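ParM protein (Staphylococcus aureus, PDB 3JS6) is an actin-like plasmid segregation protein that probably assembles into filaments to drive partition of the plasmid DNA into daughter cells. Local coordinates at residues K48-N60 / N138-K150. Residues are numbered along the deposited sequence; the frame is centred on the assembly and turned at random.
Sequences KLDVSEFIINGNN and NKSRLIEIDGIAK
The D146 carboxylate is gripped at both oxygens: OD1 accepts the S52 hydroxyl, OG to OD1 2.9 Å, on the syn side though 29° out of the carboxylate plane, while the backbone N of E53 reaches OD2 at 2.8 Å from above that plane. With CG anti to its own carbonyl carbon (chi1 -67°), D146 turns this group toward S52 and the E53 amide. R105 adds a salt bridge to OD1 and a hydrogen bond to S52 OG, probably offsetting the buildup of negative charge near E53, whose carboxylate pairs with K34. In the N-terminal actin-like domain, strand 52-56 lies between 64-66 and 141-145, antiparallel to both, and the latter turns at D146 and G147 into 148-161. I55 and E144 form the hydrogen-bonded pair, and their side chains run out together, I55 CD1 3.6 Å from E144 OE1. On the other face, toward helix 90-104, I143 CG2 meets the F54 ring at its edge, 4.1 Å from CD2, and I145 CG1 approaches CE2 obliquely at 3.8 Å. I56 runs alongside I143. Beyond it the N57 backbone N still bonds L142 O, but L142 N finds its acceptor in the side-chain OD1 at 3.0 Å, nearly straight yet tilted 31° from the carbonyl plane, and ND2 reaches S140 O through a water.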
# COMPACT_ATOMS: atom_id res chain seq x y z
N LYS A 48 23.85 -3.34 -13.01
CA LYS A 48 22.53 -3.93 -13.23
C LYS A 48 21.66 -3.35 -12.13
O LYS A 48 21.74 -3.76 -10.97
CB LYS A 48 22.58 -5.45 -13.10
CG LYS A 48 23.42 -6.13 -14.17
CD LYS A 48 23.05 -5.67 -15.57
CE LYS A 48 21.59 -5.95 -15.89
NZ LYS A 48 21.23 -5.52 -17.28
N LEU A 49 20.83 -2.38 -12.50
CA LEU A 49 19.98 -1.69 -11.54
C LEU A 49 18.57 -2.25 -11.44
O LEU A 49 18.05 -2.85 -12.39
CB LEU A 49 19.92 -0.21 -11.89
CG LEU A 49 21.29 0.48 -11.95
CD1 LEU A 49 21.12 1.95 -12.29
CD2 LEU A 49 21.99 0.33 -10.63
N ASP A 50 17.95 -2.04 -10.28
CA ASP A 50 16.59 -2.51 -10.05
C ASP A 50 15.62 -1.47 -10.58
O ASP A 50 15.00 -0.71 -9.82
CB ASP A 50 16.36 -2.76 -8.56
CG ASP A 50 15.02 -3.42 -8.28
OD1 ASP A 50 14.38 -3.86 -9.27
OD2 ASP A 50 14.61 -3.50 -7.10
N VAL A 51 15.55 -1.39 -11.91
CA VAL A 51 14.67 -0.43 -12.57
C VAL A 51 14.38 -0.99 -13.96
O VAL A 51 15.23 -1.63 -14.57
CB VAL A 51 15.34 0.97 -12.66
CG1 VAL A 51 16.59 0.91 -13.51
CG2 VAL A 51 14.36 2.00 -13.25
N SER A 52 13.17 -0.77 -14.46
CA SER A 52 12.78 -1.27 -15.78
C SER A 52 12.28 -0.19 -16.73
O SER A 52 11.94 0.92 -16.31
CB SER A 52 11.70 -2.35 -15.64
OG SER A 52 12.19 -3.48 -14.95
N GLU A 53 12.24 -0.53 -18.01
CA GLU A 53 11.78 0.38 -19.04
C GLU A 53 10.44 -0.11 -19.51
O GLU A 53 10.27 -1.31 -19.75
CB GLU A 53 12.75 0.41 -20.22
CG GLU A 53 14.15 0.83 -19.85
CD GLU A 53 15.07 0.91 -21.06
OE1 GLU A 53 14.83 0.17 -22.05
OE2 GLU A 53 16.03 1.70 -21.01
N PHE A 54 9.49 0.82 -19.64
CA PHE A 54 8.13 0.49 -20.07
C PHE A 54 7.67 1.27 -21.29
O PHE A 54 7.75 2.51 -21.32
CB PHE A 54 7.13 0.77 -18.93
CG PHE A 54 7.42 0.02 -17.67
CD1 PHE A 54 8.46 0.41 -16.82
CD2 PHE A 54 6.68 -1.11 -17.34
CE1 PHE A 54 8.74 -0.33 -15.66
CE2 PHE A 54 6.96 -1.84 -16.19
CZ PHE A 54 7.98 -1.45 -15.36
N ILE A 55 7.20 0.55 -22.31
CA ILE A 55 6.65 1.17 -23.51
C ILE A 55 5.20 0.72 -23.55
O ILE A 55 4.91 -0.50 -23.60
CB ILE A 55 7.38 0.74 -24.79
CG1 ILE A 55 8.80 1.31 -24.78
CG2 ILE A 55 6.63 1.25 -26.02
CD1 ILE A 55 9.64 0.84 -25.96
N ILE A 56 4.28 1.68 -23.53
CA ILE A 56 2.84 1.38 -23.48
C ILE A 56 2.15 1.57 -24.84
O ILE A 56 2.23 2.64 -25.44
CB ILE A 56 2.11 2.32 -22.47
CG1 ILE A 56 2.89 2.43 -21.15
CG2 ILE A 56 0.68 1.83 -22.27
CD1 ILE A 56 3.27 1.10 -20.54
N ASN A 57 1.44 0.53 -25.29
CA ASN A 57 0.71 0.52 -26.57
C ASN A 57 1.50 1.00 -27.78
O ASN A 57 0.99 1.72 -28.64
CB ASN A 57 -0.59 1.33 -26.46
CG ASN A 57 -1.61 0.65 -25.56
OD1 ASN A 57 -1.73 -0.58 -25.56
ND2 ASN A 57 -2.34 1.44 -24.80
N GLY A 58 2.76 0.61 -27.85
CA GLY A 58 3.59 0.98 -28.99
C GLY A 58 4.07 2.42 -29.02
O GLY A 58 4.59 2.88 -30.04
N ASN A 59 3.92 3.14 -27.91
CA ASN A 59 4.38 4.53 -27.91
C ASN A 59 5.89 4.62 -27.61
O ASN A 59 6.30 4.85 -26.47
CB ASN A 59 3.60 5.38 -26.89
CG ASN A 59 4.02 6.85 -26.92
OD1 ASN A 59 4.90 7.23 -27.70
ND2 ASN A 59 3.41 7.67 -26.07
N ASN A 60 6.68 4.44 -28.67
CA ASN A 60 8.14 4.47 -28.59
C ASN A 60 8.68 5.85 -28.23
O ASN A 60 9.85 5.99 -27.93
CB ASN A 60 8.77 4.08 -29.94
CG ASN A 60 8.45 2.65 -30.35
OD1 ASN A 60 8.53 2.30 -31.53
ND2 ASN A 60 8.12 1.81 -29.38
N ASN A 138 -9.73 -1.17 -15.60
CA ASN A 138 -10.43 -2.09 -16.46
C ASN A 138 -10.31 -1.87 -17.96
O ASN A 138 -11.22 -1.32 -18.58
CB ASN A 138 -11.91 -2.13 -16.09
CG ASN A 138 -12.51 -3.48 -16.34
OD1 ASN A 138 -12.12 -4.17 -17.28
ND2 ASN A 138 -13.46 -3.88 -15.50
N LYS A 139 -9.18 -2.31 -18.52
CA LYS A 139 -8.93 -2.20 -19.95
C LYS A 139 -7.75 -3.06 -20.37
O LYS A 139 -6.92 -3.44 -19.55
CB LYS A 139 -8.66 -0.74 -20.37
CG LYS A 139 -7.38 -0.14 -19.84
CD LYS A 139 -7.27 1.32 -20.25
CE LYS A 139 -6.13 2.02 -19.51
NZ LYS A 139 -6.06 3.45 -19.85
N SER A 140 -7.71 -3.39 -21.66
CA SER A 140 -6.63 -4.19 -22.20
C SER A 140 -5.51 -3.26 -22.56
O SER A 140 -5.74 -2.08 -22.80
CB SER A 140 -7.09 -4.92 -23.47
OG SER A 140 -7.85 -6.07 -23.13
N ARG A 141 -4.29 -3.79 -22.60
CA ARG A 141 -3.18 -2.94 -23.01
C ARG A 141 -1.94 -3.73 -23.36
O ARG A 141 -1.74 -4.83 -22.86
CB ARG A 141 -2.84 -1.93 -21.93
CG ARG A 141 -2.32 -2.50 -20.61
CD ARG A 141 -3.48 -2.62 -19.63
NE ARG A 141 -3.62 -1.38 -18.86
CZ ARG A 141 -4.33 -1.21 -17.74
NH1 ARG A 141 -4.98 -2.25 -17.21
NH2 ARG A 141 -4.38 -0.02 -17.14
N LEU A 142 -1.13 -3.19 -24.23
CA LEU A 142 0.12 -3.82 -24.62
C LEU A 142 1.22 -3.10 -23.85
O LEU A 142 1.37 -1.87 -23.93
CB LEU A 142 0.38 -3.64 -26.12
CG LEU A 142 1.77 -4.18 -26.51
CD1 LEU A 142 1.75 -5.69 -26.38
CD2 LEU A 142 2.14 -3.77 -27.94
N ILE A 143 1.99 -3.85 -23.08
CA ILE A 143 3.08 -3.22 -22.34
C ILE A 143 4.34 -4.01 -22.63
O ILE A 143 4.35 -5.24 -22.57
CB ILE A 143 2.82 -3.21 -20.82
CG1 ILE A 143 1.58 -2.39 -20.50
CG2 ILE A 143 4.05 -2.65 -20.08
CD1 ILE A 143 1.23 -2.41 -19.05
N GLU A 144 5.41 -3.30 -22.95
CA GLU A 144 6.69 -3.92 -23.22
C GLU A 144 7.56 -3.56 -22.02
O GLU A 144 7.81 -2.37 -21.77
CB GLU A 144 7.27 -3.32 -24.51
CG GLU A 144 8.38 -4.12 -25.13
CD GLU A 144 9.16 -3.32 -26.15
OE1 GLU A 144 10.18 -2.70 -25.77
OE2 GLU A 144 8.73 -3.29 -27.32
N ILE A 145 8.01 -4.57 -21.28
CA ILE A 145 8.84 -4.35 -20.10
C ILE A 145 10.24 -4.83 -20.45
O ILE A 145 10.42 -6.01 -20.80
CB ILE A 145 8.34 -5.15 -18.86
CG1 ILE A 145 6.88 -4.83 -18.58
CG2 ILE A 145 9.17 -4.74 -17.62
CD1 ILE A 145 5.88 -5.76 -19.27
N ASP A 146 11.20 -3.92 -20.40
CA ASP A 146 12.58 -4.24 -20.76
C ASP A 146 12.62 -5.04 -22.08
O ASP A 146 13.27 -6.08 -22.19
CB ASP A 146 13.22 -5.04 -19.61
CG ASP A 146 13.39 -4.20 -18.35
OD1 ASP A 146 13.33 -4.77 -17.24
OD2 ASP A 146 13.58 -2.97 -18.48
N GLY A 147 11.88 -4.53 -23.07
CA GLY A 147 11.82 -5.17 -24.38
C GLY A 147 10.91 -6.38 -24.56
O GLY A 147 10.75 -6.86 -25.67
N ILE A 148 10.30 -6.87 -23.49
CA ILE A 148 9.42 -8.04 -23.60
C ILE A 148 7.94 -7.64 -23.65
O ILE A 148 7.41 -7.11 -22.68
CB ILE A 148 9.63 -9.00 -22.40
CG1 ILE A 148 11.11 -9.41 -22.28
CG2 ILE A 148 8.75 -10.22 -22.54
CD1 ILE A 148 11.64 -10.18 -23.49
N ALA A 149 7.28 -7.91 -24.77
CA ALA A 149 5.88 -7.56 -24.96
C ALA A 149 4.90 -8.47 -24.23
O ALA A 149 4.97 -9.69 -24.34
CB ALA A 149 5.53 -7.57 -26.48
N LYS A 150 4.00 -7.86 -23.47
CA LYS A 150 2.96 -8.61 -22.76
C LYS A 150 1.66 -7.98 -23.17
O LYS A 150 1.54 -6.75 -23.16
CB LYS A 150 3.09 -8.49 -21.23
CG LYS A 150 4.29 -9.21 -20.63
CD LYS A 150 4.26 -10.70 -20.91
CE LYS A 150 5.48 -11.37 -20.30
NZ LYS A 150 5.52 -12.83 -20.58
O HOH W 1 -4.58 0.50 -22.79